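Long-range contacts in sugar phosphate isomerase/epimerase (Parabacteroides distasonis, PDB 3OBE), which probably acts as an isomerase on sugars or sugar phosphates and folds as a xylose isomerase-like TIM barrel: residues 199-205 with 227-232; 219-224 with 256-262. All coordinates share one frame; numbering follows the deposited sequence.

Contact 1. Residues 199-205 with 227-232; sequences YIEELFL and QDPVEW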
# COMPACT_ATOMS: atom_id res chain seq x y z
N TYR A 199 -6.91 19.87 -3.23
CA TYR A 199 -6.10 18.69 -3.46
C TYR A 199 -6.97 17.49 -3.77
O TYR A 199 -7.99 17.25 -3.10
CB TYR A 199 -5.26 18.36 -2.25
CG TYR A 199 -4.19 19.34 -1.92
CD1 TYR A 199 -3.13 19.56 -2.79
CD2 TYR A 199 -4.19 19.96 -0.66
CE1 TYR A 199 -2.13 20.44 -2.46
CE2 TYR A 199 -3.16 20.80 -0.31
CZ TYR A 199 -2.16 21.03 -1.21
OH TYR A 199 -1.17 21.91 -0.87
N ILE A 200 -6.56 16.72 -4.76
CA ILE A 200 -7.26 15.47 -5.07
C ILE A 200 -7.37 14.55 -3.84
O ILE A 200 -8.44 13.98 -3.55
CB ILE A 200 -6.65 14.77 -6.29
CG1 ILE A 200 -6.89 15.62 -7.56
CG2 ILE A 200 -7.30 13.37 -6.47
CD1 ILE A 200 -6.04 15.15 -8.78
N GLU A 201 -6.27 14.35 -3.13
CA GLU A 201 -6.27 13.51 -1.95
C GLU A 201 -7.34 13.98 -0.95
O GLU A 201 -8.05 13.16 -0.36
CB GLU A 201 -4.88 13.50 -1.29
CG GLU A 201 -4.69 12.48 -0.18
CD GLU A 201 -4.50 11.03 -0.58
OE1 GLU A 201 -4.56 10.70 -1.78
OE2 GLU A 201 -4.30 10.20 0.37
N GLU A 202 -7.42 15.30 -0.73
CA GLU A 202 -8.41 15.87 0.16
C GLU A 202 -9.82 15.56 -0.27
O GLU A 202 -10.69 15.25 0.54
CB GLU A 202 -8.17 17.40 0.33
CG GLU A 202 -9.21 18.10 1.13
CD GLU A 202 -8.87 19.55 1.43
OE1 GLU A 202 -7.73 19.94 1.23
OE2 GLU A 202 -9.76 20.28 1.84
N LEU A 203 -10.10 15.68 -1.57
CA LEU A 203 -11.39 15.35 -2.09
C LEU A 203 -11.74 13.87 -1.85
O LEU A 203 -12.88 13.56 -1.50
CB LEU A 203 -11.49 15.70 -3.57
CG LEU A 203 -11.47 17.18 -3.86
CD1 LEU A 203 -11.18 17.36 -5.40
CD2 LEU A 203 -12.80 17.84 -3.39
N PHE A 204 -10.79 12.97 -2.04
CA PHE A 204 -11.03 11.56 -1.79
C PHE A 204 -11.31 11.32 -0.31
O PHE A 204 -12.27 10.61 0.05
CB PHE A 204 -9.86 10.66 -2.19
CG PHE A 204 -9.62 10.50 -3.65
CD1 PHE A 204 -10.53 10.86 -4.63
CD2 PHE A 204 -8.42 9.99 -4.05
CE1 PHE A 204 -10.24 10.66 -5.98
CE2 PHE A 204 -8.14 9.78 -5.37
CZ PHE A 204 -9.03 10.12 -6.35
N LEU A 205 -10.54 11.93 0.56
CA LEU A 205 -10.82 11.85 2.00
C LEU A 205 -12.21 12.32 2.38
O LEU A 205 -12.94 11.64 3.13
CB LEU A 205 -9.74 12.61 2.78
CG LEU A 205 -8.37 11.93 2.77
CD1 LEU A 205 -7.22 12.94 2.92
CD2 LEU A 205 -8.23 10.88 3.89
N GLN A 227 4.50 17.92 -0.10
CA GLN A 227 3.65 17.84 1.09
C GLN A 227 4.43 17.32 2.30
O GLN A 227 5.33 16.48 2.17
CB GLN A 227 2.48 16.90 0.85
CG GLN A 227 1.60 17.30 -0.32
CD GLN A 227 1.00 18.67 -0.15
OE1 GLN A 227 0.42 18.97 0.91
NE2 GLN A 227 1.17 19.53 -1.14
N ASP A 228 4.03 17.77 3.48
CA ASP A 228 4.49 17.19 4.74
C ASP A 228 3.54 16.01 5.10
O ASP A 228 2.37 16.24 5.47
CB ASP A 228 4.47 18.26 5.82
CG ASP A 228 4.92 17.75 7.17
OD1 ASP A 228 5.34 16.60 7.20
OD2 ASP A 228 4.86 18.54 8.17
N PRO A 229 4.03 14.77 5.02
CA PRO A 229 3.13 13.67 5.34
C PRO A 229 2.63 13.68 6.79
O PRO A 229 1.49 13.23 7.05
CB PRO A 229 3.97 12.42 5.03
CG PRO A 229 5.36 12.88 4.98
CD PRO A 229 5.36 14.29 4.60
N VAL A 230 3.41 14.25 7.69
CA VAL A 230 2.99 14.34 9.09
C VAL A 230 1.76 15.24 9.21
O VAL A 230 0.85 14.96 10.00
CB VAL A 230 4.14 14.75 10.00
CG1 VAL A 230 3.62 15.08 11.38
CG2 VAL A 230 5.18 13.61 10.03
N GLU A 231 1.72 16.29 8.40
CA GLU A 231 0.59 17.22 8.39
C GLU A 231 -0.68 16.51 7.91
O GLU A 231 -1.76 16.71 8.49
CB GLU A 231 0.88 18.44 7.52
CG GLU A 231 -0.12 19.54 7.74
CD GLU A 231 0.19 20.80 6.92
OE1 GLU A 231 1.19 20.80 6.16
OE2 GLU A 231 -0.60 21.77 7.01
N TRP A 232 -0.56 15.72 6.85
CA TRP A 232 -1.70 14.93 6.37
C TRP A 232 -2.21 13.95 7.44
O TRP A 232 -3.42 13.86 7.67
CB TRP A 232 -1.39 14.26 5.05
CG TRP A 232 -1.38 15.23 3.96
CD1 TRP A 232 -0.35 16.05 3.59
CD2 TRP A 232 -2.47 15.56 3.09
NE1 TRP A 232 -0.72 16.84 2.55
CE2 TRP A 232 -2.03 16.57 2.22
CE3 TRP A 232 -3.81 15.11 2.98
CZ2 TRP A 232 -2.85 17.12 1.23
CZ3 TRP A 232 -4.64 15.68 2.01
CH2 TRP A 232 -4.15 16.64 1.15
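Trp-232 drives the edge of its indole against Tyr-199, whose phenol ring lies across the outer rim of the six-membered ring in an offset edge-to-face pair. The two planes stand 64° apart with centroids separated by 5.5 Å, and the closest carbons are Tyr-199 CD2 and Trp-232 CZ2, 3.7 Å apart. With CG anti to its carbonyl carbon, the indole leans out from its own helix toward residues 199-205. Other side chains of helix 200-207 meet the same rim: Leu-205 brings its CD1 methyl in the indole plane to 3.9 Å from CZ3 of Trp-232, while Glu-201 lays the aliphatic CB and CG beside CZ3 and bends at chi2 (76°), which carries its carboxylate away from the tryptophan.

At the pyrrole end a bond from Gln-227 helps to hold the rotation of the indole. Its OE1 takes the N-H of Trp-232 NE1 at 2.9 Å, a bond lying almost exactly in the indole plane. The NE2 of the same amide gives a weak hydrogen bond of 3.3 Å to Tyr-199 OH, so one amide links both aromatic residues, its plane turned 69° from the phenol ring. Replacing Tyr-199 with an alanine would probably open a gap beside the indole edge and deprive Gln-227 NE2 of its phenolic acceptor, leaving NE2 its weak bond to Gly-225 O.

Tyr-199 occupies the N-cap position of helix 200-207 and also makes a cation-pi contact with Arg-177. Phe-175 meets Trp-232 edge to face. The contact joins two of the helices that surround the parallel barrel of this TIM-barrel protein, 200-207 and 229-235, with strands 213-218 and 240-245 beneath: Phe-215 touches Glu-201 and Leu-205, and Phe-240 touches both of these residues and Trp-232.

Contact 2. Residues 219-224 with 256-262; sequences VYWAVM and MMNFPNI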
# COMPACT_ATOMS: atom_id res chain seq x y z
N VAL A 219 4.36 8.11 2.14
CA VAL A 219 5.01 9.27 2.72
C VAL A 219 6.02 9.87 1.75
O VAL A 219 6.22 11.10 1.71
CB VAL A 219 5.62 8.95 4.10
CG1 VAL A 219 4.50 8.60 5.06
CG2 VAL A 219 6.70 7.83 4.01
N TYR A 220 6.67 9.03 0.95
CA TYR A 220 7.68 9.51 -0.00
C TYR A 220 7.03 10.28 -1.14
O TYR A 220 7.46 11.36 -1.46
CB TYR A 220 8.46 8.36 -0.60
CG TYR A 220 9.45 8.74 -1.64
CD1 TYR A 220 10.73 9.26 -1.30
CD2 TYR A 220 9.16 8.58 -3.00
CE1 TYR A 220 11.67 9.56 -2.32
CE2 TYR A 220 10.09 8.89 -3.97
CZ TYR A 220 11.32 9.37 -3.63
OH TYR A 220 12.23 9.68 -4.60
N TRP A 221 6.00 9.71 -1.75
CA TRP A 221 5.41 10.40 -2.90
C TRP A 221 4.66 11.66 -2.43
O TRP A 221 4.52 12.62 -3.20
CB TRP A 221 4.49 9.47 -3.70
CG TRP A 221 5.25 8.36 -4.41
CD1 TRP A 221 5.09 7.01 -4.22
CD2 TRP A 221 6.28 8.49 -5.41
NE1 TRP A 221 5.92 6.31 -5.04
CE2 TRP A 221 6.67 7.18 -5.79
CE3 TRP A 221 6.89 9.57 -6.05
CZ2 TRP A 221 7.66 6.94 -6.73
CZ3 TRP A 221 7.87 9.32 -6.98
CH2 TRP A 221 8.25 8.02 -7.31
N ALA A 222 4.27 11.71 -1.16
CA ALA A 222 3.73 12.95 -0.58
C ALA A 222 4.83 14.03 -0.52
O ALA A 222 4.65 15.15 -1.03
CB ALA A 222 3.16 12.69 0.81
N VAL A 223 6.01 13.68 0.01
CA VAL A 223 7.16 14.63 -0.02
C VAL A 223 7.54 15.06 -1.45
O VAL A 223 7.80 16.26 -1.69
CB VAL A 223 8.38 14.08 0.74
CG1 VAL A 223 9.59 15.02 0.55
CG2 VAL A 223 8.01 13.89 2.26
N MSE A 224 7.48 14.14 -2.42
CA MSE A 224 7.78 14.45 -3.80
C MSE A 224 6.68 15.29 -4.44
O MSE A 224 6.93 15.94 -5.46
CB MSE A 224 8.01 13.18 -4.62
CG MSE A 224 9.20 12.41 -4.14
SE MSE A 224 10.84 13.19 -4.74
CE MSE A 224 10.77 12.68 -6.56
N MSE A 256 16.21 13.19 2.46
CA MSE A 256 14.83 13.74 2.20
C MSE A 256 13.61 13.67 3.21
O MSE A 256 12.85 14.63 3.26
CB MSE A 256 14.34 13.25 0.82
CG MSE A 256 15.37 13.38 -0.28
SE MSE A 256 14.65 12.67 -1.96
CE MSE A 256 13.03 13.59 -1.70
N MSE A 257 13.39 12.59 3.96
CA MSE A 257 12.41 11.93 4.84
C MSE A 257 12.87 12.03 6.30
O MSE A 257 14.04 11.79 6.61
CB MSE A 257 12.22 10.45 4.42
CG MSE A 257 12.07 10.19 2.93
SE MSE A 257 10.58 11.18 2.27
CE MSE A 257 9.14 10.56 3.44
N ASN A 258 11.92 12.37 7.16
CA ASN A 258 12.12 12.38 8.60
C ASN A 258 11.33 11.21 9.19
O ASN A 258 10.19 11.36 9.64
CB ASN A 258 11.67 13.71 9.19
CG ASN A 258 12.19 13.88 10.63
OD1 ASN A 258 12.24 12.90 11.37
ND2 ASN A 258 12.50 15.09 11.01
N PHE A 259 11.91 10.02 9.12
CA PHE A 259 11.26 8.82 9.60
C PHE A 259 11.00 8.87 11.10
O PHE A 259 9.96 8.41 11.54
CB PHE A 259 12.00 7.56 9.13
CG PHE A 259 11.80 7.31 7.66
CD1 PHE A 259 10.52 7.07 7.18
CD2 PHE A 259 12.85 7.38 6.78
CE1 PHE A 259 10.27 6.88 5.84
CE2 PHE A 259 12.59 7.18 5.40
CZ PHE A 259 11.32 6.91 4.98
N PRO A 260 11.89 9.50 11.90
CA PRO A 260 11.54 9.58 13.33
C PRO A 260 10.21 10.29 13.54
O PRO A 260 9.38 9.82 14.29
CB PRO A 260 12.72 10.34 13.92
CG PRO A 260 13.87 9.88 13.12
CD PRO A 260 13.32 9.84 11.69
N ASN A 261 9.97 11.38 12.82
CA ASN A 261 8.68 12.08 12.95
C ASN A 261 7.50 11.37 12.34
O ASN A 261 6.41 11.46 12.87
CB ASN A 261 8.76 13.49 12.41
CG ASN A 261 9.53 14.42 13.31
OD1 ASN A 261 9.83 14.15 14.51
ND2 ASN A 261 9.88 15.57 12.75
N ILE A 262 7.71 10.73 11.18
CA ILE A 262 6.66 9.96 10.52
C ILE A 262 6.18 8.82 11.41
O ILE A 262 4.97 8.66 11.62
CB ILE A 262 7.14 9.46 9.15
CG1 ILE A 262 7.24 10.65 8.18
CG2 ILE A 262 6.24 8.35 8.59
CD1 ILE A 262 8.04 10.37 6.93
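Val-219, Tyr-220 and Val-223 receive the folded side chain of Met-257, a selenomethionine, in a contact that contains no hydrogen bond between the two segments. Apolar packing carries most of it. Met-257 bends at both chi2 (-58°) and chi3 (-55°), which curls its terminal methyl back onto the helix: CE lies 3.7 Å from CG2 of Val-219 and just 3.4 Å from the carbonyl O of that residue. Val-223 runs antiparallel alongside, with its CG2 at 3.7 Å from SE of Met-257. Farther along, Val-219 and Ile-262 meet end on, CG1 to CG2 at 3.9 Å, and Phe-259 adds a looser touch from CE1 to CG2 of Val-219. At the margin Met-224, also a selenomethionine, touches Met-256 in one of the latter's two conformers, a contact to be read with caution.

The Met-aromatic contact is formed by the selenium of Met-257, which sits obliquely beside the Tyr-220 ring, 5.3 Å from its centroid and 4.1 Å from CD1; the two side chains cross at about a right angle. Tyr-220 sends its hydroxyl on to a hydrogen bond with Arg-248, and Lys-246 makes a cation-pi contact with the ring.

Within 256-262, Asn-258 is the N-cap of helix 259-269, its OD1 accepting from Asn-261 N at 3.1 Å from above the carbonyl plane.

The short helix 219-224 follows directly on the C-terminal end of strand 213-218, the end where TIM barrels generally carry their active site, and packs against the start of helix 259-269 and the loop leading into it. Strand 240-245 lies beneath, with Ile-245 touching Val-219 and Phe-259 and Leu-243 touching Ile-262. From helix 229-235, Pro-229 touches Val-219 and Val-223, and Val-230 touches Ile-262.

From the N terminus, the chain first enters contact 1 at 199-205, runs through the barrel wall as strand 213-218 and then enters contact 2 at 219-224. Residues 227-232 close the 21-residue loop of contact 1, and 256-262 close the 31-residue loop of contact 2 after strand 240-245. The segments alternate, so the two loops cross rather than nest. Their centres are 13 Å apart and they meet directly: Gln-227 N probably hydrogen-bonds to Ala-222 O at 2.9 Å, and Val-230 touches Asn-261. Together they tie helices 200-207, 219-224, 229-235 and 259-269 around adjacent strands 213-218 and 240-245 of the barrel.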